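Local coordinates for Galactose/lactose metabolism regulatory protein GAL80 (Kluyveromyces lactis, PDB 3E1K), which represses lactose and galactose metabolic genes, apparently by blocking the transcriptional activator LAC9 when no inducing sugar is present, at residues I315-L320 with V368-N373; Y321-K326 with Q364-F369. All blocks are in the same frame, centred on the assembly; numbering follows the deposited sequence.

Contact 1: residues I315-L320 with V368-N373; sequences ISNLVL and VFHLRN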
ATOM      1  N   ILE A 315      17.317  -3.053  12.768  1.00 20.32           N
ATOM      2  CA  ILE A 315      17.950  -2.427  13.906  1.00  1.54           C
ATOM      3  C   ILE A 315      16.837  -2.160  14.932  1.00  1.00           C
ATOM      4  O   ILE A 315      17.148  -2.034  16.100  1.00100.00           O
ATOM      5  CB  ILE A 315      18.410  -1.022  13.521  1.00 28.38           C
ATOM      6  CG1 ILE A 315      19.327  -1.037  12.264  1.00100.00           C
ATOM      7  CG2 ILE A 315      18.846  -0.256  14.730  1.00100.00           C
ATOM      8  CD1 ILE A 315      19.361   0.255  11.508  1.00100.00           C
ATOM      9  N   SER A 316      15.602  -1.902  14.508  1.00 92.59           N
ATOM     10  CA  SER A 316      14.513  -1.534  15.437  1.00  1.00           C
ATOM     11  C   SER A 316      13.812  -2.456  16.409  1.00 36.76           C
ATOM     12  O   SER A 316      13.668  -3.678  16.204  1.00 13.37           O
ATOM     13  CB  SER A 316      13.486  -0.598  14.831  1.00  1.00           C
ATOM     14  OG  SER A 316      14.083   0.669  14.610  1.00 31.79           O
ATOM     15  N   ASN A 317      13.405  -1.782  17.479  1.00  1.00           N
ATOM     16  CA  ASN A 317      12.766  -2.478  18.577  1.00  1.00           C
ATOM     17  C   ASN A 317      11.402  -1.991  18.173  1.00  1.00           C
ATOM     18  O   ASN A 317      11.188  -0.765  18.073  1.00  1.00           O
ATOM     19  CB  ASN A 317      13.141  -1.841  19.918  1.00 23.44           C
ATOM     20  CG  ASN A 317      12.430  -2.472  21.131  1.00  6.12           C
ATOM     21  OD1 ASN A 317      12.341  -3.694  21.249  1.00  3.44           O
ATOM     22  ND2 ASN A 317      11.939  -1.635  22.031  1.00 31.17           N
ATOM     23  N   LEU A 318      10.544  -2.965  17.839  1.00  1.00           N
ATOM     24  CA  LEU A 318       9.179  -2.652  17.443  1.00 43.17           C
ATOM     25  C   LEU A 318       8.182  -3.177  18.486  1.00 23.10           C
ATOM     26  O   LEU A 318       8.538  -3.574  19.609  1.00 10.53           O
ATOM     27  CB  LEU A 318       8.850  -3.206  16.073  1.00  7.94           C
ATOM     28  CG  LEU A 318      10.159  -3.539  15.378  1.00  9.23           C
ATOM     29  CD1 LEU A 318      10.155  -5.010  14.855  1.00 24.10           C
ATOM     30  CD2 LEU A 318      10.679  -2.542  14.327  1.00  1.00           C
ATOM     31  N   VAL A 319       6.939  -3.253  18.025  1.00 30.95           N
ATOM     32  CA  VAL A 319       5.866  -3.757  18.852  1.00 53.10           C
ATOM     33  C   VAL A 319       4.945  -4.585  18.015  1.00 34.16           C
ATOM     34  O   VAL A 319       4.608  -4.265  16.896  1.00  1.22           O
ATOM     35  CB  VAL A 319       5.059  -2.588  19.242  1.00  1.00           C
ATOM     36  CG1 VAL A 319       3.788  -3.067  19.897  1.00  1.00           C
ATOM     37  CG2 VAL A 319       5.863  -1.839  20.239  1.00 26.71           C
ATOM     38  N   LEU A 320       4.477  -5.663  18.601  1.00  2.84           N
ATOM     39  CA  LEU A 320       3.622  -6.517  17.835  1.00 15.78           C
ATOM     40  C   LEU A 320       2.259  -6.800  18.403  1.00 37.46           C
ATOM     41  O   LEU A 320       2.099  -7.398  19.453  1.00 23.66           O
ATOM     42  CB  LEU A 320       4.275  -7.855  17.606  1.00  1.00           C
ATOM     43  CG  LEU A 320       3.387  -8.670  16.682  1.00 12.39           C
ATOM     44  CD1 LEU A 320       4.120  -8.621  15.351  1.00100.00           C
ATOM     45  CD2 LEU A 320       3.734 -10.043  17.303  1.00  6.37           C
ATOM     46  N   VAL A 368      -0.309  -8.443  22.684  1.00  1.93           N
ATOM     47  CA  VAL A 368       0.594  -7.344  22.418  1.00  1.00           C
ATOM     48  C   VAL A 368       1.968  -7.753  22.811  1.00  1.00           C
ATOM     49  O   VAL A 368       2.277  -7.876  23.999  1.00100.00           O
ATOM     50  CB  VAL A 368       0.245  -6.067  23.206  1.00  1.00           C
ATOM     51  CG1 VAL A 368       1.271  -4.959  22.887  1.00  1.00           C
ATOM     52  CG2 VAL A 368      -1.120  -5.517  22.728  1.00  1.00           C
ATOM     53  N   PHE A 369       2.796  -7.915  21.790  1.00  1.00           N
ATOM     54  CA  PHE A 369       4.184  -8.255  22.020  1.00 27.89           C
ATOM     55  C   PHE A 369       5.140  -7.097  21.778  1.00 39.36           C
ATOM     56  O   PHE A 369       5.425  -6.779  20.633  1.00 49.77           O
ATOM     57  CB  PHE A 369       4.597  -9.451  21.178  1.00 28.02           C
ATOM     58  CG  PHE A 369       6.019  -9.848  21.401  1.00  1.00           C
ATOM     59  CD1 PHE A 369       6.414 -10.296  22.636  1.00 78.30           C
ATOM     60  CD2 PHE A 369       6.981  -9.668  20.416  1.00100.00           C
ATOM     61  CE1 PHE A 369       7.703 -10.653  22.882  1.00100.00           C
ATOM     62  CE2 PHE A 369       8.287 -10.054  20.643  1.00 13.87           C
ATOM     63  CZ  PHE A 369       8.653 -10.504  21.885  1.00100.00           C
ATOM     64  N   HIS A 370       5.629  -6.480  22.843  1.00 31.54           N
ATOM     65  CA  HIS A 370       6.584  -5.386  22.741  1.00  1.00           C
ATOM     66  C   HIS A 370       7.502  -5.731  23.876  1.00  1.00           C
ATOM     67  O   HIS A 370       7.046  -6.197  24.914  1.00100.00           O
ATOM     68  CB  HIS A 370       6.049  -4.088  23.165  1.00 19.35           C
ATOM     69  CG  HIS A 370       7.082  -3.015  23.152  1.00 27.31           C
ATOM     70  ND1 HIS A 370       7.296  -2.183  24.222  1.00 81.27           N
ATOM     71  CD2 HIS A 370       7.975  -2.646  22.209  1.00 88.96           C
ATOM     72  CE1 HIS A 370       8.273  -1.344  23.932  1.00 39.88           C
ATOM     73  NE2 HIS A 370       8.696  -1.600  22.711  1.00 27.64           N
ATOM     74  N   LEU A 371       8.783  -5.520  23.649  1.00  3.34           N
ATOM     75  CA  LEU A 371       9.794  -5.863  24.641  1.00 49.45           C
ATOM     76  C   LEU A 371      10.660  -4.647  24.999  1.00  1.00           C
ATOM     77  O   LEU A 371      11.721  -4.361  24.438  1.00  1.00           O
ATOM     78  CB  LEU A 371      10.739  -6.887  24.031  1.00 45.20           C
ATOM     79  CG  LEU A 371      10.596  -8.390  24.257  1.00 13.01           C
ATOM     80  CD1 LEU A 371      11.596  -9.146  23.318  1.00  1.00           C
ATOM     81  CD2 LEU A 371      11.080  -8.533  25.710  1.00100.00           C
ATOM     82  N   ARG A 372      10.064  -3.901  25.914  1.00 96.35           N
ATOM     83  CA  ARG A 372      10.650  -2.722  26.466  1.00 19.93           C
ATOM     84  C   ARG A 372      12.183  -2.743  26.542  1.00100.00           C
ATOM     85  O   ARG A 372      12.835  -3.728  26.931  1.00  1.00           O
ATOM     86  CB  ARG A 372       9.982  -2.572  27.819  1.00 28.84           C
ATOM     87  CG  ARG A 372      10.156  -1.260  28.468  1.00100.00           C
ATOM     88  CD  ARG A 372       9.025  -1.106  29.436  1.00  1.00           C
ATOM     89  NE  ARG A 372       8.421   0.210  29.340  1.00100.00           N
ATOM     90  CZ  ARG A 372       8.775   1.231  30.138  1.00100.00           C
ATOM     91  NH1 ARG A 372       9.747   1.095  31.053  1.00100.00           N
ATOM     92  NH2 ARG A 372       8.128   2.374  29.986  1.00100.00           N
ATOM     93  N   ASN A 373      12.783  -1.622  26.154  1.00 30.16           N
ATOM     94  CA  ASN A 373      14.232  -1.536  26.192  1.00100.00           C
ATOM     95  C   ASN A 373      14.937  -2.879  25.835  1.00100.00           C
ATOM     96  O   ASN A 373      15.594  -3.584  26.663  1.00 11.58           O
ATOM     97  CB  ASN A 373      14.630  -0.949  27.549  1.00100.00           C
ATOM     98  CG  ASN A 373      14.153  -1.776  28.769  1.00100.00           C
ATOM     99  OD1 ASN A 373      13.549  -1.243  29.677  1.00100.00           O
ATOM    100  ND2 ASN A 373      14.524  -3.068  28.813  1.00 25.56           N
TER

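Contact 2: residues Y321-K326 with Q364-F369; sequences YFYGIK and QTMEVF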
ATOM      1  N   TYR A 321       1.287  -6.446  17.579  1.00  1.00           N
ATOM      2  CA  TYR A 321      -0.068  -6.642  17.992  1.00 30.30           C
ATOM      3  C   TYR A 321      -0.533  -7.760  17.137  1.00  4.20           C
ATOM      4  O   TYR A 321      -0.386  -7.784  15.916  1.00  1.00           O
ATOM      5  CB  TYR A 321      -0.936  -5.452  17.586  1.00  1.00           C
ATOM      6  CG  TYR A 321      -0.433  -4.138  18.160  1.00  1.00           C
ATOM      7  CD1 TYR A 321       0.316  -3.232  17.389  1.00  1.00           C
ATOM      8  CD2 TYR A 321      -0.751  -3.781  19.472  1.00 20.68           C
ATOM      9  CE1 TYR A 321       0.705  -2.016  17.895  1.00100.00           C
ATOM     10  CE2 TYR A 321      -0.360  -2.568  19.996  1.00 25.86           C
ATOM     11  CZ  TYR A 321       0.381  -1.703  19.212  1.00100.00           C
ATOM     12  OH  TYR A 321       0.835  -0.514  19.724  1.00 59.00           O
ATOM     13  N   PHE A 322      -1.182  -8.675  17.817  1.00  1.00           N
ATOM     14  CA  PHE A 322      -1.765  -9.695  17.012  1.00 13.59           C
ATOM     15  C   PHE A 322      -3.166  -9.882  17.557  1.00 16.87           C
ATOM     16  O   PHE A 322      -3.451  -9.625  18.702  1.00 12.45           O
ATOM     17  CB  PHE A 322      -0.927 -10.930  17.198  1.00  1.00           C
ATOM     18  CG  PHE A 322      -1.734 -12.184  17.334  1.00 25.93           C
ATOM     19  CD1 PHE A 322      -1.962 -13.066  16.278  1.00100.00           C
ATOM     20  CD2 PHE A 322      -2.276 -12.496  18.567  1.00  1.00           C
ATOM     21  CE1 PHE A 322      -2.697 -14.231  16.425  1.00  8.66           C
ATOM     22  CE2 PHE A 322      -3.044 -13.636  18.718  1.00 64.34           C
ATOM     23  CZ  PHE A 322      -3.249 -14.511  17.662  1.00 28.91           C
ATOM     24  N   TYR A 323      -4.012 -10.523  16.778  1.00  2.82           N
ATOM     25  CA  TYR A 323      -5.321 -10.871  17.266  1.00 50.97           C
ATOM     26  C   TYR A 323      -5.867 -12.090  16.518  1.00 65.48           C
ATOM     27  O   TYR A 323      -5.895 -12.132  15.301  1.00  1.00           O
ATOM     28  CB  TYR A 323      -6.234  -9.698  17.043  1.00  4.22           C
ATOM     29  CG  TYR A 323      -7.644 -10.199  17.111  1.00 20.16           C
ATOM     30  CD1 TYR A 323      -8.261 -10.441  18.344  1.00 29.57           C
ATOM     31  CD2 TYR A 323      -8.352 -10.454  15.940  1.00  1.00           C
ATOM     32  CE1 TYR A 323      -9.553 -10.914  18.405  1.00 66.24           C
ATOM     33  CE2 TYR A 323      -9.644 -10.922  15.997  1.00100.00           C
ATOM     34  CZ  TYR A 323     -10.253 -11.147  17.232  1.00  1.00           C
ATOM     35  OH  TYR A 323     -11.538 -11.633  17.315  1.00100.00           O
ATOM     36  N   GLY A 324      -6.419 -13.055  17.235  1.00 14.58           N
ATOM     37  CA  GLY A 324      -6.953 -14.188  16.515  1.00  1.00           C
ATOM     38  C   GLY A 324      -6.945 -15.346  17.517  1.00 11.64           C
ATOM     39  O   GLY A 324      -6.821 -15.152  18.738  1.00 75.92           O
ATOM     40  N   ILE A 325      -6.985 -16.567  16.996  1.00  6.85           N
ATOM     41  CA  ILE A 325      -7.053 -17.725  17.871  1.00 14.02           C
ATOM     42  C   ILE A 325      -5.829 -18.235  18.603  1.00  1.00           C
ATOM     43  O   ILE A 325      -4.919 -18.819  17.975  1.00 36.36           O
ATOM     44  CB  ILE A 325      -7.824 -18.893  17.222  1.00100.00           C
ATOM     45  CG1 ILE A 325      -7.156 -19.376  15.936  1.00  1.00           C
ATOM     46  CG2 ILE A 325      -9.271 -18.489  16.837  1.00  1.00           C
ATOM     47  CD1 ILE A 325      -7.670 -20.597  15.338  1.00  3.86           C
ATOM     48  N   LYS A 326      -5.926 -18.139  19.935  1.00100.00           N
ATOM     49  CA  LYS A 326      -4.954 -18.578  20.939  1.00  1.00           C
ATOM     50  C   LYS A 326      -4.076 -19.683  20.404  1.00100.00           C
ATOM     51  O   LYS A 326      -2.839 -19.613  20.522  1.00 91.74           O
ATOM     52  CB  LYS A 326      -5.692 -19.235  22.117  1.00100.00           C
ATOM     53  CG  LYS A 326      -6.843 -18.450  22.740  1.00100.00           C
ATOM     54  CD  LYS A 326      -7.418 -19.225  23.910  1.00100.00           C
ATOM     55  CE  LYS A 326      -8.455 -18.346  24.617  1.00100.00           C
ATOM     56  NZ  LYS A 326      -8.890 -19.107  26.013  1.00100.00           N
ATOM     57  N   GLN A 364     -11.253 -16.068  19.525  1.00 59.07           N
ATOM     58  CA  GLN A 364     -10.120 -15.232  19.123  1.00 15.06           C
ATOM     59  C   GLN A 364      -9.618 -14.421  20.287  1.00 14.68           C
ATOM     60  O   GLN A 364     -10.388 -14.035  21.187  1.00 66.71           O
ATOM     61  CB  GLN A 364     -10.526 -14.218  18.116  1.00  9.22           C
ATOM     62  CG  GLN A 364     -11.610 -14.686  17.180  1.00100.00           C
ATOM     63  CD  GLN A 364     -11.231 -14.465  15.717  1.00 10.91           C
ATOM     64  OE1 GLN A 364     -11.242 -13.320  15.244  1.00 95.70           O
ATOM     65  NE2 GLN A 364     -10.957 -15.545  14.995  1.00100.00           N
ATOM     66  N   THR A 365      -8.306 -14.167  20.228  1.00 20.31           N
ATOM     67  CA  THR A 365      -7.600 -13.479  21.299  1.00 26.12           C
ATOM     68  C   THR A 365      -6.671 -12.345  20.878  1.00 45.58           C
ATOM     69  O   THR A 365      -6.143 -12.323  19.759  1.00 37.09           O
ATOM     70  CB  THR A 365      -6.842 -14.573  22.059  1.00  1.00           C
ATOM     71  OG1 THR A 365      -7.748 -15.200  22.989  1.00  7.45           O
ATOM     72  CG2 THR A 365      -5.625 -14.102  22.810  1.00 17.37           C
ATOM     73  N   MET A 366      -6.470 -11.402  21.791  1.00 46.67           N
ATOM     74  CA  MET A 366      -5.575 -10.277  21.500  1.00 14.56           C
ATOM     75  C   MET A 366      -4.193 -10.407  22.156  1.00 68.72           C
ATOM     76  O   MET A 366      -4.032 -10.744  23.333  1.00 77.22           O
ATOM     77  CB  MET A 366      -6.237  -8.941  21.871  1.00100.00           C
ATOM     78  CG  MET A 366      -6.177  -7.830  20.821  1.00  8.77           C
ATOM     79  SD  MET A 366      -4.715  -6.749  20.968  1.00 56.24           S
ATOM     80  CE  MET A 366      -5.366  -5.193  20.164  1.00 26.42           C
ATOM     81  N   GLU A 367      -3.162 -10.033  21.454  1.00 13.43           N
ATOM     82  CA  GLU A 367      -1.942 -10.057  22.147  1.00  1.00           C
ATOM     83  C   GLU A 367      -0.935  -9.073  21.714  1.00  1.00           C
ATOM     84  O   GLU A 367      -0.748  -8.854  20.566  1.00 17.06           O
ATOM     85  CB  GLU A 367      -1.457 -11.466  22.283  1.00 16.93           C
ATOM     86  CG  GLU A 367      -0.553 -11.976  21.219  1.00100.00           C
ATOM     87  CD  GLU A 367       0.447 -12.892  21.809  1.00100.00           C
ATOM     88  OE1 GLU A 367       0.256 -13.232  22.973  1.00 17.24           O
ATOM     89  OE2 GLU A 367       1.413 -13.245  21.141  1.00100.00           O
ATOM     90  N   VAL A 368      -0.309  -8.443  22.684  1.00  1.93           N
ATOM     91  CA  VAL A 368       0.594  -7.344  22.418  1.00  1.00           C
ATOM     92  C   VAL A 368       1.968  -7.753  22.811  1.00  1.00           C
ATOM     93  O   VAL A 368       2.277  -7.876  23.999  1.00100.00           O
ATOM     94  CB  VAL A 368       0.245  -6.067  23.206  1.00  1.00           C
ATOM     95  CG1 VAL A 368       1.271  -4.959  22.887  1.00  1.00           C
ATOM     96  CG2 VAL A 368      -1.120  -5.517  22.728  1.00  1.00           C
ATOM     97  N   PHE A 369       2.796  -7.915  21.790  1.00  1.00           N
ATOM     98  CA  PHE A 369       4.184  -8.255  22.020  1.00 27.89           C
ATOM     99  C   PHE A 369       5.140  -7.097  21.778  1.00 39.36           C
ATOM    100  O   PHE A 369       5.425  -6.779  20.633  1.00 49.77           O
ATOM    101  CB  PHE A 369       4.597  -9.451  21.178  1.00 28.02           C
ATOM    102  CG  PHE A 369       6.019  -9.848  21.401  1.00  1.00           C
ATOM    103  CD1 PHE A 369       6.414 -10.296  22.636  1.00 78.30           C
ATOM    104  CD2 PHE A 369       6.981  -9.668  20.416  1.00100.00           C
ATOM    105  CE1 PHE A 369       7.703 -10.653  22.882  1.00100.00           C
ATOM    106  CE2 PHE A 369       8.287 -10.054  20.643  1.00 13.87           C
ATOM    107  CZ  PHE A 369       8.653 -10.504  21.885  1.00100.00           C
TER

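Contact 1: residues I315-L320 with V368-N373
Leu320 and Phe369 face each other as an antiparallel hydrogen-bonded pair, their CA atoms 4.6 Å apart, at the point where residues 315-320 and 368-373 run in nearly opposite directions. Backbone hydrogen bonds join the pair in both directions, Leu320 N to Phe369 O and Phe369 N to Leu320 O, both modelled short. On the side of this pair, Leu320 CB lies 3.9 Å from Phe369 CB and at the edge of the Phe369 ring. CG of Phe369 stands anti to the backbone N (chi1 -179°), and the ring leads away from Leu320 to meet Tyr158 on helix 157-167. The pairing places strand 364-370 at the border of the large mixed sheet in the C-terminal domain, a sheet of the kind that follows the Rossmann domain in the GFO/IDH/MocA family. Val319 and Val368 share the other face, CG1 to CG1 4.3 Å, and each packs on an aromatic side chain of the bound activation-domain peptide. His370 also belongs to this face; the Asn317 side chain crosses that of His370 at about a right angle, Asn317 ND2 3.3 Å from His370 NE2, its amide plane turned 39° from the imidazole. His370 NE2 hydrogen-bonds to the peptide backbone, and Asn317 N holds a polar peptide side chain.

Contact 2: residues Y321-K326 with Q364-F369
The ring of Tyr321 lies alongside Val368, both side chains pointing the same way, with Tyr321 CD2 3.7 Å from Val368 CG2. CG of Tyr321 stands anti to the carbonyl carbon (chi1 -58°), as does CG2 of Val368, which puts the two touching branches on matching sides of their backbones. They form a non-hydrogen-bonded pair in an antiparallel pairing of strands 319-323 and 364-370, the last two strands at one border of the mixed sheet of the C-terminal domain; the short strand axes come within 4.7 Å. Next along, Phe322 and Glu367 make a hydrogen-bonded pair: Phe322 N to Glu367 O and Glu367 N to Phe322 O both measure 2.8 Å. On the sheet face carrying this pair, Glu367 CG lies beside the CD2-CE2 side of the Phe322 ring, 3.9 Å from CE2. The carboxylate plane is turned 83° from the ring, and OE2 forms a salt bridge with Arg161 of helix 157-167. Phe322 itself is buried, also packing on Leu165 of that helix and Leu304 of strand 303-308. Tyr323 and Met366 return to the face of Tyr321, where Tyr323 CD1 lies 4.2 Å from Met366 CG. Here the sheet meets the second subunit, whose Leu289 packs on Tyr321 and Met366 and whose Lys288 packs on Tyr323 and Gln364. Tyr323 OH donates a weak hydrogen bond to Gln364 OE1, although the position of the hydroxyl is uncertain. The chain turns a corner at Gly324, where the backbone angles would jam a CB against the preceding carbonyl oxygen; Gly324 N still bonds to Thr365 O. Past the corner, Ile325 CG2 comes to 3.9 Å from the amide nitrogen NE2 of Gln364.

Contacts 1 and 2 are successive lengths of one strand pairing, their centres about 15 Å apart, and both include Val368 and Phe369. Along the chain, residues 315-320 run directly into 321-326; the partner strand then returns in the opposite sense, so contact 2 is nearest the largely unmodelled connection and contact 1 includes both outer ends. Strand 319-323 joins this border to strand 303-308 and hence to the rest of the mixed sheet. Helix 157-167 touches both contacts on one sheet face. On the other face the roles differ: contact 1 meets the activator peptide and contact 2 mainly the second subunit, so one sheet border serves both recognition and dimer packing.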